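Local coordinates for Dps family protein (PDB 2D5K) that probably oxidises and stores iron within a hollow twelve-subunit shell of the ferritin-like Dps family, and helps to compact the bacterial nucleoid, at residues 9-14 against 110-115; 14-19 against 69-74; 18-23 against 54-59. All coordinates share one frame; numbering follows the deposited sequence.

Contact 1 (9-14 against 110-115); sequences VKELNQ and LENAIE
Glu11 leans across to Ala113, laying its bent chain against the methyl group. With CG anti to the carbonyl carbon (chi1 -68°), the bend at chi2 (-55°) brings the carboxylate alongside the methyl: Glu11 OE1 lies 3.6 Å from Ala113 CB, and Glu11 CB, at 4.0 Å from the same methyl, closes on it from the root of the side chain. Alanine suits this place because a single methyl lets the backbones come near, Glu11 CA to Ala113 CA being 5.8 Å. On the more solvent-exposed side, Asn112 crosses Glu11 at about a right angle, with the amide and carboxylate planes 84° apart. Glu11 OE2 stays 4.1 Å from Asn112 ND2, and the polar link is made by a water instead, which donates to Glu11 OE1 at 2.7 Å and accepts from Asn112 ND2 at 3.0 Å. A long acid and a short amide suit this partly exposed seam, where one water can span the gap between them. The contact joins helix 5-32 to helix 92-120, antiparallel here. On the inner side of the seam Leu12 turns to helices 38-65 and 123-147, while Ile114 packs on helix 123-147.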
loop_
_atom_site.group_PDB
_atom_site.type_symbol
_atom_site.label_atom_id
_atom_site.label_comp_id
_atom_site.label_asym_id
_atom_site.label_seq_id
_atom_site.Cartn_x
_atom_site.Cartn_y
_atom_site.Cartn_z
ATOM N N VAL B 9 -35.637 -11.316 -14.926
ATOM C CA VAL B 9 -34.952 -10.310 -15.733
ATOM C C VAL B 9 -35.691 -8.979 -15.621
ATOM O O VAL B 9 -35.075 -7.916 -15.562
ATOM C CB VAL B 9 -34.878 -10.736 -17.214
ATOM C CG1 VAL B 9 -34.374 -9.577 -18.073
ATOM C CG2 VAL B 9 -33.945 -11.926 -17.354
ATOM N N LYS B 10 -37.017 -9.049 -15.586
ATOM C CA LYS B 10 -37.851 -7.860 -15.462
ATOM C C LYS B 10 -37.527 -7.154 -14.142
ATOM O O LYS B 10 -37.430 -5.926 -14.089
ATOM C CB LYS B 10 -39.327 -8.269 -15.503
ATOM C CG LYS B 10 -40.324 -7.124 -15.547
ATOM C CD LYS B 10 -40.489 -6.454 -14.194
ATOM C CE LYS B 10 -41.707 -5.549 -14.189
ATOM N NZ LYS B 10 -42.940 -6.319 -14.517
ATOM N N GLU B 11 -37.365 -7.938 -13.078
ATOM C CA GLU B 11 -37.038 -7.387 -11.765
ATOM C C GLU B 11 -35.629 -6.797 -11.763
ATOM O O GLU B 11 -35.383 -5.762 -11.141
ATOM C CB GLU B 11 -37.134 -8.470 -10.685
ATOM C CG GLU B 11 -38.546 -8.970 -10.413
ATOM C CD GLU B 11 -39.504 -7.846 -10.070
ATOM O OE1 GLU B 11 -39.115 -6.945 -9.294
ATOM O OE2 GLU B 11 -40.652 -7.868 -10.569
ATOM N N LEU B 12 -34.705 -7.465 -12.448
ATOM C CA LEU B 12 -33.328 -6.989 -12.523
ATOM C C LEU B 12 -33.261 -5.663 -13.279
ATOM O O LEU B 12 -32.597 -4.721 -12.835
ATOM C CB LEU B 12 -32.436 -8.038 -13.207
ATOM C CG LEU B 12 -32.107 -9.282 -12.368
ATOM C CD1 LEU B 12 -31.578 -10.400 -13.264
ATOM C CD2 LEU B 12 -31.080 -8.917 -11.299
ATOM N N ASN B 13 -33.951 -5.583 -14.413
ATOM C CA ASN B 13 -33.947 -4.348 -15.191
ATOM C C ASN B 13 -34.627 -3.204 -14.450
ATOM O O ASN B 13 -34.242 -2.047 -14.606
ATOM C CB ASN B 13 -34.611 -4.549 -16.558
ATOM C CG ASN B 13 -33.615 -4.942 -17.630
ATOM O OD1 ASN B 13 -32.476 -4.469 -17.633
ATOM N ND2 ASN B 13 -34.039 -5.800 -18.554
ATOM N N GLN B 14 -35.635 -3.526 -13.644
ATOM C CA GLN B 14 -36.328 -2.502 -12.872
ATOM C C GLN B 14 -35.306 -1.798 -11.984
ATOM O O GLN B 14 -35.341 -0.577 -11.838
ATOM C CB GLN B 14 -37.427 -3.127 -12.012
ATOM C CG GLN B 14 -38.081 -2.164 -11.020
ATOM C CD GLN B 14 -38.892 -1.067 -11.697
ATOM O OE1 GLN B 14 -39.868 -1.341 -12.397
ATOM N NE2 GLN B 14 -38.488 0.182 -11.487
ATOM N N LEU B 110 -37.648 -4.644 -3.770
ATOM C CA LEU B 110 -36.683 -5.725 -3.625
ATOM C C LEU B 110 -37.249 -6.916 -2.857
ATOM O O LEU B 110 -36.892 -8.059 -3.134
ATOM C CB LEU B 110 -35.407 -5.209 -2.949
ATOM C CG LEU B 110 -34.546 -4.274 -3.805
ATOM C CD1 LEU B 110 -33.443 -3.668 -2.957
ATOM C CD2 LEU B 110 -33.952 -5.052 -4.976
ATOM N N GLU B 111 -38.132 -6.657 -1.896
ATOM C CA GLU B 111 -38.729 -7.743 -1.126
ATOM C C GLU B 111 -39.478 -8.648 -2.105
ATOM O O GLU B 111 -39.372 -9.874 -2.046
ATOM C CB GLU B 111 -39.689 -7.180 -0.066
ATOM C CG GLU B 111 -40.333 -8.222 0.855
ATOM C CD GLU B 111 -39.359 -8.885 1.825
ATOM O OE1 GLU B 111 -38.172 -8.487 1.877
ATOM O OE2 GLU B 111 -39.791 -9.813 2.551
ATOM N N ASN B 112 -40.217 -8.033 -3.022
ATOM C CA ASN B 112 -40.975 -8.773 -4.024
ATOM C C ASN B 112 -40.037 -9.448 -5.026
ATOM O O ASN B 112 -40.251 -10.595 -5.409
ATOM C CB ASN B 112 -41.936 -7.833 -4.755
ATOM C CG ASN B 112 -42.794 -8.553 -5.777
ATOM O OD1 ASN B 112 -43.477 -9.525 -5.459
ATOM N ND2 ASN B 112 -42.767 -8.073 -7.014
ATOM N N ALA B 113 -38.993 -8.734 -5.438
ATOM C CA ALA B 113 -38.026 -9.268 -6.393
ATOM C C ALA B 113 -37.328 -10.511 -5.847
ATOM O O ALA B 113 -37.047 -11.455 -6.589
ATOM C CB ALA B 113 -36.986 -8.197 -6.738
ATOM N N ILE B 114 -37.035 -10.492 -4.549
ATOM C CA ILE B 114 -36.374 -11.611 -3.885
ATOM C C ILE B 114 -37.269 -12.848 -3.945
ATOM O O ILE B 114 -36.807 -13.957 -4.226
ATOM C CB ILE B 114 -36.063 -11.242 -2.415
ATOM C CG1 ILE B 114 -34.927 -10.213 -2.385
ATOM C CG2 ILE B 114 -35.711 -12.489 -1.608
ATOM C CD1 ILE B 114 -34.836 -9.429 -1.083
ATOM N N GLU B 115 -38.554 -12.646 -3.683
ATOM C CA GLU B 115 -39.516 -13.739 -3.718
ATOM C C GLU B 115 -39.625 -14.313 -5.128
ATOM O O GLU B 115 -39.640 -15.528 -5.311
ATOM C CB GLU B 115 -40.882 -13.240 -3.245
ATOM C CG GLU B 115 -42.009 -14.237 -3.437
ATOM C CD GLU B 115 -43.309 -13.761 -2.825
ATOM O OE1 GLU B 115 -43.690 -12.594 -3.068
ATOM O OE2 GLU B 115 -43.955 -14.556 -2.106
HETATM O O HOH W 1 -40.689 -5.914 -7.393
#

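Contact 2 (14-19 against 69-74); sequences QQVANW and NPVGTL
Val16 overlaps Val71, fastening the helix 5-32 of a ferritin-like four-helix bundle to the long connection between helices 38-65 and 92-120, the connection that in Dps proteins carries a short extra helix, here 74-80. The two valines lie side by side, pointing opposite ways, and Val16 CG1 meets Val71 CG2 at 3.4 Å, tighter than usual for two carbons. With CG1 anti to the carbonyl carbon (chi1 -75°), Val71 CG2 is left between the backbone N and the carbonyl carbon and turned to the helix; it also lies 3.7 Å from Val16 CB. Beta-branched, compact side chains suit a buried spot where a loop presses on a helix with no hydrogen bond between the two segments. Val71 also packs on Cys77 and Gln80, and Thr73 caps the start of helix 74-80. In the assembly, Tyr32 and Asn28 of a third subunit hydrogen-bond to the carbonyls of Pro70 and Gly72. Along the helix, polar side chains bond to one another. Gln14 NE2 gives a bent bond (137°) to Asn18 OD1, and Trp19 NE1 a weak one to Gln15 OE1. That same Gln15 OE1 receives Asn18 ND2 at 3.2 Å, the donor standing above the carbonyl plane.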
loop_
_atom_site.group_PDB
_atom_site.type_symbol
_atom_site.label_atom_id
_atom_site.label_comp_id
_atom_site.label_asym_id
_atom_site.label_seq_id
_atom_site.Cartn_x
_atom_site.Cartn_y
_atom_site.Cartn_z
ATOM N N GLN B 14 -35.635 -3.526 -13.644
ATOM C CA GLN B 14 -36.328 -2.502 -12.872
ATOM C C GLN B 14 -35.306 -1.798 -11.984
ATOM O O GLN B 14 -35.341 -0.577 -11.838
ATOM C CB GLN B 14 -37.427 -3.127 -12.012
ATOM C CG GLN B 14 -38.081 -2.164 -11.020
ATOM C CD GLN B 14 -38.892 -1.067 -11.697
ATOM O OE1 GLN B 14 -39.868 -1.341 -12.397
ATOM N NE2 GLN B 14 -38.488 0.182 -11.487
ATOM N N GLN B 15 -34.390 -2.568 -11.397
ATOM C CA GLN B 15 -33.366 -1.983 -10.540
ATOM C C GLN B 15 -32.278 -1.285 -11.355
ATOM O O GLN B 15 -31.744 -0.267 -10.925
ATOM C CB GLN B 15 -32.739 -3.044 -9.631
ATOM C CG GLN B 15 -33.711 -3.656 -8.623
ATOM C CD GLN B 15 -34.511 -2.605 -7.873
ATOM O OE1 GLN B 15 -33.965 -1.601 -7.415
ATOM N NE2 GLN B 15 -35.812 -2.836 -7.739
ATOM N N VAL B 16 -31.939 -1.821 -12.525
ATOM C CA VAL B 16 -30.922 -1.166 -13.348
ATOM C C VAL B 16 -31.450 0.229 -13.670
ATOM O O VAL B 16 -30.708 1.216 -13.623
ATOM C CB VAL B 16 -30.658 -1.926 -14.673
ATOM C CG1 VAL B 16 -29.686 -1.129 -15.543
ATOM C CG2 VAL B 16 -30.074 -3.297 -14.382
ATOM N N ALA B 17 -32.743 0.300 -13.975
ATOM C CA ALA B 17 -33.400 1.564 -14.290
ATOM C C ALA B 17 -33.413 2.491 -13.076
ATOM O O ALA B 17 -33.012 3.651 -13.175
ATOM C CB ALA B 17 -34.823 1.308 -14.767
ATOM N N ASN B 18 -33.873 1.979 -11.934
ATOM C CA ASN B 18 -33.923 2.772 -10.703
ATOM C C ASN B 18 -32.579 3.396 -10.353
ATOM O O ASN B 18 -32.488 4.588 -10.076
ATOM C CB ASN B 18 -34.324 1.918 -9.493
ATOM C CG ASN B 18 -35.762 1.454 -9.537
ATOM O OD1 ASN B 18 -36.611 2.051 -10.199
ATOM N ND2 ASN B 18 -36.051 0.385 -8.795
ATOM N N TRP B 19 -31.535 2.576 -10.355
ATOM C CA TRP B 19 -30.223 3.058 -9.973
ATOM C C TRP B 19 -29.510 3.906 -11.011
ATOM O O TRP B 19 -28.624 4.688 -10.670
ATOM C CB TRP B 19 -29.370 1.881 -9.500
ATOM C CG TRP B 19 -29.937 1.314 -8.223
ATOM C CD1 TRP B 19 -30.810 0.266 -8.098
ATOM C CD2 TRP B 19 -29.763 1.846 -6.903
ATOM N NE1 TRP B 19 -31.193 0.119 -6.782
ATOM C CE2 TRP B 19 -30.564 1.076 -6.030
ATOM C CE3 TRP B 19 -29.010 2.904 -6.376
ATOM C CZ2 TRP B 19 -30.632 1.329 -4.656
ATOM C CZ3 TRP B 19 -29.078 3.156 -5.007
ATOM C CH2 TRP B 19 -29.885 2.369 -4.165
ATOM N N ASN B 69 -31.322 -9.096 -21.880
ATOM C CA ASN B 69 -30.829 -7.814 -22.386
ATOM C C ASN B 69 -30.935 -6.704 -21.340
ATOM O O ASN B 69 -32.034 -6.248 -21.022
ATOM C CB ASN B 69 -31.636 -7.395 -23.618
ATOM C CG ASN B 69 -31.439 -8.331 -24.788
ATOM O OD1 ASN B 69 -32.360 -8.561 -25.571
ATOM N ND2 ASN B 69 -30.234 -8.866 -24.924
ATOM N N PRO B 70 -29.793 -6.241 -20.806
ATOM C CA PRO B 70 -29.822 -5.174 -19.798
ATOM C C PRO B 70 -30.259 -3.876 -20.459
ATOM O O PRO B 70 -29.819 -3.580 -21.569
ATOM C CB PRO B 70 -28.365 -5.083 -19.332
ATOM C CG PRO B 70 -27.740 -6.374 -19.781
ATOM C CD PRO B 70 -28.412 -6.665 -21.083
ATOM N N VAL B 71 -31.121 -3.105 -19.798
ATOM C CA VAL B 71 -31.561 -1.834 -20.370
ATOM C C VAL B 71 -30.315 -0.985 -20.594
ATOM O O VAL B 71 -29.626 -0.618 -19.640
ATOM C CB VAL B 71 -32.539 -1.084 -19.433
ATOM C CG1 VAL B 71 -33.900 -1.750 -19.467
ATOM C CG2 VAL B 71 -32.004 -1.072 -18.012
ATOM N N GLY B 72 -30.028 -0.676 -21.857
ATOM C CA GLY B 72 -28.837 0.091 -22.174
ATOM C C GLY B 72 -28.970 1.540 -22.608
ATOM O O GLY B 72 -28.058 2.065 -23.241
ATOM N N THR B 73 -30.083 2.191 -22.287
ATOM C CA THR B 73 -30.258 3.595 -22.646
ATOM C C THR B 73 -30.913 4.345 -21.496
ATOM O O THR B 73 -31.621 3.751 -20.683
ATOM C CB THR B 73 -31.141 3.777 -23.903
ATOM O OG1 THR B 73 -32.501 3.448 -23.592
ATOM C CG2 THR B 73 -30.638 2.892 -25.038
ATOM N N LEU B 74 -30.673 5.649 -21.435
ATOM C CA LEU B 74 -31.245 6.485 -20.386
ATOM C C LEU B 74 -32.747 6.646 -20.593
ATOM O O LEU B 74 -33.523 6.717 -19.635
ATOM C CB LEU B 74 -30.561 7.853 -20.389
ATOM C CG LEU B 74 -29.053 7.793 -20.117
ATOM C CD1 LEU B 74 -28.432 9.166 -20.327
ATOM C CD2 LEU B 74 -28.812 7.308 -18.691
#

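Contact 3 (18-23 against 54-59); sequences NWTVAY and QYVDEL
Trp19, Val56 and Tyr55 carry this buried contact, in which helices 5-32 and 38-65 pack nearly antiparallel; the axes of segments 18-23 and 54-59 approach to 9.2 Å at an angle of 155°. Trp19 turns one face of its indole to the other helix. Tyr55 presents its ring edge to that face: Tyr55 CD2 stands over the centre of the indole, 4.0 Å from Trp19 CD2, in an edge-to-face aromatic pair. The Trp19 six-membered ring and the Tyr55 ring have centroids 5.1 Å apart, with planes inclined at 62°. Both residues carry CG anti to the carbonyl carbon; in Trp19 a chi2 of 94° then stands the indole upright on its CB bond, so that a broad face meets the tyrosine. Large aromatic rings suit this interior, since they span the gap between helices with apolar surface.

Val56 fills the angle beside the indole. Its CG2 branch lies 3.7 Å from Trp19 CB and 3.8 Å from Thr20 OG1, while its other branch, CG1, also comes within 3.9 Å of Thr20 OG1. A short branched chain fits here because it can touch two successive residues of the opposing helix without prising the backbones apart. Thr20 can face this apolar neighbour because its hydroxyl bonds to the carbonyl O of Val16 one turn back along the helix, and its polar end is thereby satisfied.

Around this interface, Met132 of helix 123-147 packs against both Trp19 and Tyr55, placing the aromatic pair in the core of the four-helix bundle. Beyond Thr20 lies helix 74-80, reached through Leu74 and Cys77, while Trp31 of a third subunit packs on Val56 next to the helix 5-32 and 38-65 pair.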
loop_
_atom_site.group_PDB
_atom_site.type_symbol
_atom_site.label_atom_id
_atom_site.label_comp_id
_atom_site.label_asym_id
_atom_site.label_seq_id
_atom_site.Cartn_x
_atom_site.Cartn_y
_atom_site.Cartn_z
ATOM N N ASN B 18 -33.873 1.979 -11.934
ATOM C CA ASN B 18 -33.923 2.772 -10.703
ATOM C C ASN B 18 -32.579 3.396 -10.353
ATOM O O ASN B 18 -32.488 4.588 -10.076
ATOM C CB ASN B 18 -34.324 1.918 -9.493
ATOM C CG ASN B 18 -35.762 1.454 -9.537
ATOM O OD1 ASN B 18 -36.611 2.051 -10.199
ATOM N ND2 ASN B 18 -36.051 0.385 -8.795
ATOM N N TRP B 19 -31.535 2.576 -10.355
ATOM C CA TRP B 19 -30.223 3.058 -9.973
ATOM C C TRP B 19 -29.510 3.906 -11.011
ATOM O O TRP B 19 -28.624 4.688 -10.670
ATOM C CB TRP B 19 -29.370 1.881 -9.500
ATOM C CG TRP B 19 -29.937 1.314 -8.223
ATOM C CD1 TRP B 19 -30.810 0.266 -8.098
ATOM C CD2 TRP B 19 -29.763 1.846 -6.903
ATOM N NE1 TRP B 19 -31.193 0.119 -6.782
ATOM C CE2 TRP B 19 -30.564 1.076 -6.030
ATOM C CE3 TRP B 19 -29.010 2.904 -6.376
ATOM C CZ2 TRP B 19 -30.632 1.329 -4.656
ATOM C CZ3 TRP B 19 -29.078 3.156 -5.007
ATOM C CH2 TRP B 19 -29.885 2.369 -4.165
ATOM N N THR B 20 -29.903 3.774 -12.269
ATOM C CA THR B 20 -29.295 4.603 -13.298
ATOM C C THR B 20 -29.862 6.007 -13.077
ATOM O O THR B 20 -29.135 6.996 -13.133
ATOM C CB THR B 20 -29.645 4.104 -14.710
ATOM O OG1 THR B 20 -29.031 2.822 -14.923
ATOM C CG2 THR B 20 -29.132 5.076 -15.763
ATOM N N VAL B 21 -31.162 6.091 -12.809
ATOM C CA VAL B 21 -31.784 7.387 -12.557
ATOM C C VAL B 21 -31.242 7.961 -11.250
ATOM O O VAL B 21 -30.908 9.147 -11.175
ATOM C CB VAL B 21 -33.320 7.276 -12.464
ATOM C CG1 VAL B 21 -33.920 8.632 -12.129
ATOM C CG2 VAL B 21 -33.884 6.770 -13.787
ATOM N N ALA B 22 -31.142 7.116 -10.225
ATOM C CA ALA B 22 -30.634 7.552 -8.926
ATOM C C ALA B 22 -29.197 8.047 -9.038
ATOM O O ALA B 22 -28.798 8.986 -8.349
ATOM C CB ALA B 22 -30.711 6.409 -7.922
ATOM N N TYR B 23 -28.423 7.410 -9.910
ATOM C CA TYR B 23 -27.027 7.789 -10.116
ATOM C C TYR B 23 -26.920 9.280 -10.431
ATOM O O TYR B 23 -26.099 9.996 -9.853
ATOM C CB TYR B 23 -26.436 6.973 -11.269
ATOM C CG TYR B 23 -24.996 7.299 -11.581
ATOM C CD1 TYR B 23 -23.959 6.841 -10.764
ATOM C CD2 TYR B 23 -24.667 8.073 -12.691
ATOM C CE1 TYR B 23 -22.628 7.148 -11.051
ATOM C CE2 TYR B 23 -23.345 8.387 -12.984
ATOM C CZ TYR B 23 -22.332 7.923 -12.165
ATOM O OH TYR B 23 -21.026 8.234 -12.466
ATOM N N GLN B 54 -22.069 0.607 -9.006
ATOM C CA GLN B 54 -21.688 -0.787 -8.794
ATOM C C GLN B 54 -22.902 -1.700 -8.972
ATOM O O GLN B 54 -22.789 -2.781 -9.558
ATOM C CB GLN B 54 -21.101 -0.984 -7.395
ATOM C CG GLN B 54 -19.833 -0.189 -7.132
ATOM C CD GLN B 54 -19.222 -0.507 -5.782
ATOM O OE1 GLN B 54 -19.858 -0.333 -4.739
ATOM N NE2 GLN B 54 -17.979 -0.981 -5.795
ATOM N N TYR B 55 -24.061 -1.266 -8.469
ATOM C CA TYR B 55 -25.286 -2.054 -8.594
ATOM C C TYR B 55 -25.702 -2.189 -10.044
ATOM O O TYR B 55 -26.054 -3.275 -10.504
ATOM C CB TYR B 55 -26.453 -1.409 -7.838
ATOM C CG TYR B 55 -26.355 -1.469 -6.338
ATOM C CD1 TYR B 55 -25.873 -2.608 -5.697
ATOM C CD2 TYR B 55 -26.778 -0.395 -5.554
ATOM C CE1 TYR B 55 -25.812 -2.678 -4.310
ATOM C CE2 TYR B 55 -26.723 -0.455 -4.167
ATOM C CZ TYR B 55 -26.238 -1.598 -3.555
ATOM O OH TYR B 55 -26.177 -1.662 -2.186
ATOM N N VAL B 56 -25.683 -1.068 -10.756
ATOM C CA VAL B 56 -26.068 -1.055 -12.156
ATOM C C VAL B 56 -25.265 -2.069 -12.963
ATOM O O VAL B 56 -25.825 -2.816 -13.767
ATOM C CB VAL B 56 -25.885 0.357 -12.764
ATOM C CG1 VAL B 56 -26.059 0.308 -14.275
ATOM C CG2 VAL B 56 -26.913 1.307 -12.163
ATOM N N ASP B 57 -23.957 -2.100 -12.741
ATOM C CA ASP B 57 -23.099 -3.023 -13.472
ATOM C C ASP B 57 -23.322 -4.470 -13.038
ATOM O O ASP B 57 -23.404 -5.369 -13.880
ATOM C CB ASP B 57 -21.632 -2.640 -13.279
ATOM C CG ASP B 57 -20.716 -3.328 -14.272
ATOM O OD1 ASP B 57 -20.970 -3.218 -15.491
ATOM O OD2 ASP B 57 -19.740 -3.970 -13.837
ATOM N N GLU B 58 -23.421 -4.694 -11.731
ATOM C CA GLU B 58 -23.628 -6.042 -11.211
ATOM C C GLU B 58 -24.912 -6.666 -11.741
ATOM O O GLU B 58 -24.903 -7.779 -12.266
ATOM C CB GLU B 58 -23.683 -6.036 -9.678
ATOM C CG GLU B 58 -24.016 -7.414 -9.090
ATOM C CD GLU B 58 -24.329 -7.375 -7.606
ATOM O OE1 GLU B 58 -25.140 -6.520 -7.193
ATOM O OE2 GLU B 58 -23.777 -8.211 -6.857
ATOM N N LEU B 59 -26.022 -5.949 -11.600
ATOM C CA LEU B 59 -27.301 -6.471 -12.056
ATOM C C LEU B 59 -27.371 -6.588 -13.574
ATOM O O LEU B 59 -27.957 -7.533 -14.102
ATOM C CB LEU B 59 -28.450 -5.602 -11.525
ATOM C CG LEU B 59 -28.533 -5.475 -9.997
ATOM C CD1 LEU B 59 -29.906 -4.955 -9.612
ATOM C CD2 LEU B 59 -28.296 -6.824 -9.330
#

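Helix 5-32 supplies one side of all three contacts. Contact 3 lies nearest the centre of the chain and is mainly apolar and aromatic, with one hydroxyl that bonds within its own helix; contact 2 is also buried, but joins the helix to a loop through a small valine pair. Contact 1, partly open to solvent, combines Glu11 packed on the Ala113 methyl with a water bridging its carboxylate to an amide. Contacts 1 and 2 meet at Asn13, whose side-chain amide probably bonds to the backbone of Asn69 and Val71, whereas Leu59 ties contact 3 to both others by packing on Leu12, Gln15 and Val16. Contacts 2 and 3 reach the third subunit, segment 110-115 the second.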